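Local atomic coordinates of uncharacterized LolA superfamily protein NE2245 (Nitrosomonas europaea ATCC 19718, PDB entry 3BUU), a protein that is of unknown function but belongs to the LolA superfamily, whose namesake LolA carries lipoproteins across the periplasm to the outer membrane, so it may bind a lipid-like ligand. Residues 111-120 / 131-142. Sequence-based numbering, arbitrary orientation.
Sequences FTGDYHPQLL and YVLELTGIDRSV
L135 meets Y115 and P117 across an antiparallel beta hairpin, and F111 from the loop that leads into it; the hairpin, formed by strands 115-125 and 128-137, makes one edge of the unclosed antiparallel beta barrel of the LolA-like fold. Each part of the leucine has its own neighbour: CB lies against the CB of Y115 (3.6 Å), CD2 reaches CB of P117 (3.7 Å), and CD1 sits over one face of the F111 ring in a CH-pi contact, displaced toward the ring's rim. With CG beside its backbone N (chi1 -60°), Y115 swings its ring along the partner strand; CD1 rests 3.5 Å from both N and CA of G137, while CE1 nears CG2 of V142. Glycine suits this spot, because a beta carbon at residue 137 would run into that same valine methyl. Were Y115 cut back to an alanine, the CB contact with L135 could remain, but the ring's place beside G137 and V142 would probably be left as a gap and the backbone N of Y144 would lose the hydroxyl that now bonds to it.

E134 shares a face with H116, Q118 and T136, and at the end of the paired region L120 lies obliquely across it, its methyl CD1 3.6 Å from OE1 of the glutamate. The backbone ladder beneath pairs H116 with T136 and Q118 with E134 through two hydrogen bonds each, and L120 N to V132 O extends it. On its far side strand 128-137 pairs with strand 146-152, whereas helix 9-20 lies against F111 and L133.

Where strand 115-125 begins and strand 128-137 ends, V142 CG1 packs against CG of D114 (3.9 Å), whose OD1 takes salt bridges from both R76 and R108. The D114 carbonyl, meanwhile, accepts I138 N at 2.9 Å, the donor tilted 31° from the carbonyl plane.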
loop_
_atom_site.group_PDB
_atom_site.type_symbol
_atom_site.label_atom_id
_atom_site.label_comp_id
_atom_site.label_asym_id
_atom_site.label_seq_id
_atom_site.Cartn_x
_atom_site.Cartn_y
_atom_site.Cartn_z
ATOM N N PHE A 111 -2.027 6.137 5.442
ATOM C CA PHE A 111 -3.084 6.993 4.916
ATOM C C PHE A 111 -2.955 8.423 5.452
ATOM O O PHE A 111 -3.240 9.382 4.724
ATOM C CB PHE A 111 -4.446 6.446 5.320
ATOM C CG PHE A 111 -4.825 5.162 4.640
ATOM C CD1 PHE A 111 -5.007 5.093 3.261
ATOM C CD2 PHE A 111 -5.026 4.029 5.409
ATOM C CE1 PHE A 111 -5.380 3.866 2.653
ATOM C CE2 PHE A 111 -5.431 2.840 4.804
ATOM C CZ PHE A 111 -5.591 2.774 3.423
ATOM N N THR A 112 -2.581 8.576 6.719
ATOM C CA THR A 112 -2.441 9.912 7.323
ATOM C C THR A 112 -1.482 10.729 6.484
ATOM O O THR A 112 -0.418 10.235 6.084
ATOM C CB THR A 112 -1.961 9.801 8.755
ATOM O OG1 THR A 112 -2.951 9.138 9.545
ATOM C CG2 THR A 112 -1.720 11.169 9.391
ATOM N N GLY A 113 -1.876 11.974 6.214
ATOM C CA GLY A 113 -1.074 12.907 5.423
ATOM C C GLY A 113 -1.484 12.953 3.957
ATOM O O GLY A 113 -1.269 13.949 3.268
ATOM N N ASP A 114 -2.049 11.861 3.454
ATOM C CA ASP A 114 -2.490 11.800 2.056
ATOM C C ASP A 114 -3.990 12.029 1.897
ATOM O O ASP A 114 -4.460 12.313 0.811
ATOM C CB ASP A 114 -2.155 10.431 1.445
ATOM C CG ASP A 114 -0.713 10.275 1.028
ATOM O OD1 ASP A 114 0.067 11.261 1.202
ATOM O OD2 ASP A 114 -0.380 9.157 0.506
ATOM N N TYR A 115 -4.754 11.835 2.990
ATOM C CA TYR A 115 -6.204 11.862 2.955
ATOM C C TYR A 115 -6.716 12.630 4.152
ATOM O O TYR A 115 -6.214 12.475 5.267
ATOM C CB TYR A 115 -6.823 10.444 3.049
ATOM C CG TYR A 115 -6.371 9.577 1.913
ATOM C CD1 TYR A 115 -7.052 9.575 0.698
ATOM C CD2 TYR A 115 -5.222 8.817 2.013
ATOM C CE1 TYR A 115 -6.586 8.842 -0.394
ATOM C CE2 TYR A 115 -4.740 8.090 0.933
ATOM C CZ TYR A 115 -5.413 8.104 -0.272
ATOM O OH TYR A 115 -4.926 7.418 -1.342
ATOM N N HIS A 116 -7.771 13.405 3.931
ATOM C CA HIS A 116 -8.517 14.016 5.031
ATOM C C HIS A 116 -9.581 13.005 5.486
ATOM O O HIS A 116 -10.379 12.573 4.656
ATOM C CB HIS A 116 -9.194 15.269 4.510
ATOM C CG HIS A 116 -10.323 15.730 5.400
ATOM N ND1 HIS A 116 -10.133 16.515 6.513
ATOM C CD2 HIS A 116 -11.647 15.411 5.395
ATOM C CE1 HIS A 116 -11.296 16.720 7.124
ATOM N NE2 HIS A 116 -12.227 16.055 6.460
ATOM N N PRO A 117 -9.573 12.590 6.758
ATOM C CA PRO A 117 -10.562 11.638 7.243
ATOM C C PRO A 117 -11.792 12.284 7.883
ATOM O O PRO A 117 -11.675 13.287 8.568
ATOM C CB PRO A 117 -9.773 10.887 8.317
ATOM C CG PRO A 117 -8.881 11.922 8.901
ATOM C CD PRO A 117 -8.564 12.888 7.778
ATOM N N GLN A 118 -12.940 11.669 7.670
ATOM C CA GLN A 118 -14.157 12.066 8.336
ATOM C C GLN A 118 -14.941 10.799 8.557
ATOM O O GLN A 118 -14.994 9.920 7.696
ATOM C CB GLN A 118 -14.924 13.040 7.439
ATOM C CG GLN A 118 -16.239 13.568 8.016
ATOM C CD GLN A 118 -16.807 14.731 7.178
ATOM O OE1 GLN A 118 -16.086 15.630 6.746
ATOM N NE2 GLN A 118 -18.108 14.726 6.995
ATOM N N LEU A 119 -15.604 10.709 9.705
ATOM C CA LEU A 119 -16.487 9.572 9.914
ATOM C C LEU A 119 -17.677 9.651 8.978
ATOM O O LEU A 119 -18.427 10.634 9.009
ATOM C CB LEU A 119 -16.961 9.540 11.364
ATOM C CG LEU A 119 -17.838 8.360 11.784
ATOM C CD1 LEU A 119 -17.086 7.051 11.871
ATOM C CD2 LEU A 119 -18.551 8.684 13.076
ATOM N N LEU A 120 -17.880 8.637 8.161
ATOM C CA LEU A 120 -19.033 8.561 7.262
ATOM C C LEU A 120 -20.192 7.966 8.036
ATOM O O LEU A 120 -21.301 8.514 8.038
ATOM C CB LEU A 120 -18.670 7.741 6.011
ATOM C CG LEU A 120 -19.857 7.578 5.055
ATOM C CD1 LEU A 120 -20.348 8.950 4.546
ATOM C CD2 LEU A 120 -19.383 6.703 3.929
ATOM N N TYR A 131 -15.926 1.785 12.748
ATOM C CA TYR A 131 -15.960 3.122 12.195
ATOM C C TYR A 131 -15.765 3.000 10.692
ATOM O O TYR A 131 -14.809 2.361 10.264
ATOM C CB TYR A 131 -14.819 3.972 12.754
ATOM C CG TYR A 131 -14.770 4.112 14.240
ATOM C CD1 TYR A 131 -15.767 4.755 14.937
ATOM C CD2 TYR A 131 -13.670 3.656 14.959
ATOM C CE1 TYR A 131 -15.662 4.956 16.338
ATOM C CE2 TYR A 131 -13.562 3.834 16.331
ATOM C CZ TYR A 131 -14.563 4.477 17.032
ATOM O OH TYR A 131 -14.452 4.680 18.391
ATOM N N VAL A 132 -16.577 3.685 9.888
ATOM C CA VAL A 132 -16.348 3.772 8.441
ATOM C C VAL A 132 -15.866 5.170 8.156
ATOM O O VAL A 132 -16.662 6.131 8.262
ATOM C CB VAL A 132 -17.588 3.391 7.588
ATOM C CG1 VAL A 132 -17.197 3.374 6.107
ATOM C CG2 VAL A 132 -18.127 2.045 8.012
ATOM N N LEU A 133 -14.576 5.301 7.869
ATOM C CA LEU A 133 -14.015 6.601 7.581
ATOM C C LEU A 133 -14.043 6.867 6.091
ATOM O O LEU A 133 -13.658 6.011 5.301
ATOM C CB LEU A 133 -12.541 6.692 8.024
ATOM C CG LEU A 133 -12.294 6.475 9.523
ATOM C CD1 LEU A 133 -10.778 6.622 9.851
ATOM C CD2 LEU A 133 -13.087 7.441 10.363
ATOM N N GLU A 134 -14.450 8.064 5.708
ATOM C CA GLU A 134 -14.295 8.528 4.342
ATOM C C GLU A 134 -12.981 9.308 4.271
ATOM O O GLU A 134 -12.812 10.314 4.987
ATOM C CB GLU A 134 -15.472 9.420 3.950
ATOM C CG GLU A 134 -15.294 9.919 2.529
ATOM C CD GLU A 134 -16.578 10.333 1.860
ATOM O OE1 GLU A 134 -17.660 10.160 2.444
ATOM O OE2 GLU A 134 -16.510 10.817 0.714
ATOM N N LEU A 135 -12.070 8.829 3.424
ATOM C CA LEU A 135 -10.746 9.432 3.251
ATOM C C LEU A 135 -10.756 10.127 1.919
ATOM O O LEU A 135 -10.854 9.492 0.860
ATOM C CB LEU A 135 -9.699 8.320 3.248
ATOM C CG LEU A 135 -9.648 7.437 4.482
ATOM C CD1 LEU A 135 -8.449 6.507 4.436
ATOM C CD2 LEU A 135 -9.696 8.158 5.771
ATOM N N THR A 136 -10.640 11.463 1.945
ATOM C CA THR A 136 -10.646 12.246 0.735
ATOM C C THR A 136 -9.218 12.611 0.389
ATOM O O THR A 136 -8.518 13.219 1.189
ATOM C CB THR A 136 -11.497 13.531 0.957
ATOM O OG1 THR A 136 -12.833 13.189 1.295
ATOM C CG2 THR A 136 -11.489 14.367 -0.319
ATOM N N GLY A 137 -8.787 12.242 -0.802
ATOM C CA GLY A 137 -7.404 12.513 -1.216
ATOM C C GLY A 137 -7.129 13.986 -1.199
ATOM O O GLY A 137 -7.951 14.792 -1.654
ATOM N N ILE A 138 -5.978 14.361 -0.669
ATOM C CA ILE A 138 -5.665 15.771 -0.537
ATOM C C ILE A 138 -5.542 16.430 -1.921
ATOM O O ILE A 138 -5.967 17.596 -2.113
ATOM C CB ILE A 138 -4.380 15.963 0.282
ATOM C CG1 ILE A 138 -4.667 15.651 1.763
ATOM C CG2 ILE A 138 -3.831 17.357 0.070
ATOM C CD1 ILE A 138 -3.877 16.453 2.805
ATOM N N ASP A 139 -4.995 15.689 -2.889
ATOM C CA ASP A 139 -4.862 16.197 -4.283
ATOM C C ASP A 139 -4.736 15.039 -5.289
ATOM O O ASP A 139 -4.760 13.868 -4.898
ATOM C CB ASP A 139 -3.691 17.186 -4.404
ATOM C CG ASP A 139 -2.391 16.573 -3.970
ATOM O OD1 ASP A 139 -2.172 15.420 -4.343
ATOM O OD2 ASP A 139 -1.586 17.249 -3.288
ATOM N N ARG A 140 -4.616 15.374 -6.571
ATOM C CA ARG A 140 -4.684 14.380 -7.633
ATOM C C ARG A 140 -3.417 13.546 -7.781
ATOM O O ARG A 140 -3.399 12.564 -8.543
ATOM C CB ARG A 140 -5.014 15.095 -8.941
ATOM C CG ARG A 140 -6.389 15.762 -8.925
ATOM C CD ARG A 140 -6.543 16.692 -10.131
ATOM N NE ARG A 140 -5.412 17.619 -10.221
ATOM C CZ ARG A 140 -4.971 18.194 -11.339
ATOM N NH1 ARG A 140 -5.549 17.936 -12.504
ATOM N NH2 ARG A 140 -3.930 19.017 -11.293
ATOM N N SER A 141 -2.391 13.842 -6.993
ATOM C CA SER A 141 -1.193 12.995 -7.043
ATOM C C SER A 141 -1.127 11.925 -5.988
ATOM O O SER A 141 -0.183 11.142 -6.037
ATOM C CB SER A 141 0.104 13.779 -6.992
ATOM O OG SER A 141 0.247 14.457 -5.757
ATOM N N VAL A 142 -2.092 11.869 -5.068
ATOM C CA VAL A 142 -2.106 10.772 -4.124
ATOM C C VAL A 142 -2.682 9.553 -4.830
ATOM O O VAL A 142 -3.084 9.593 -6.019
ATOM C CB VAL A 142 -2.787 11.087 -2.738
ATOM C CG1 VAL A 142 -2.123 12.269 -2.066
ATOM C CG2 VAL A 142 -4.291 11.274 -2.909
#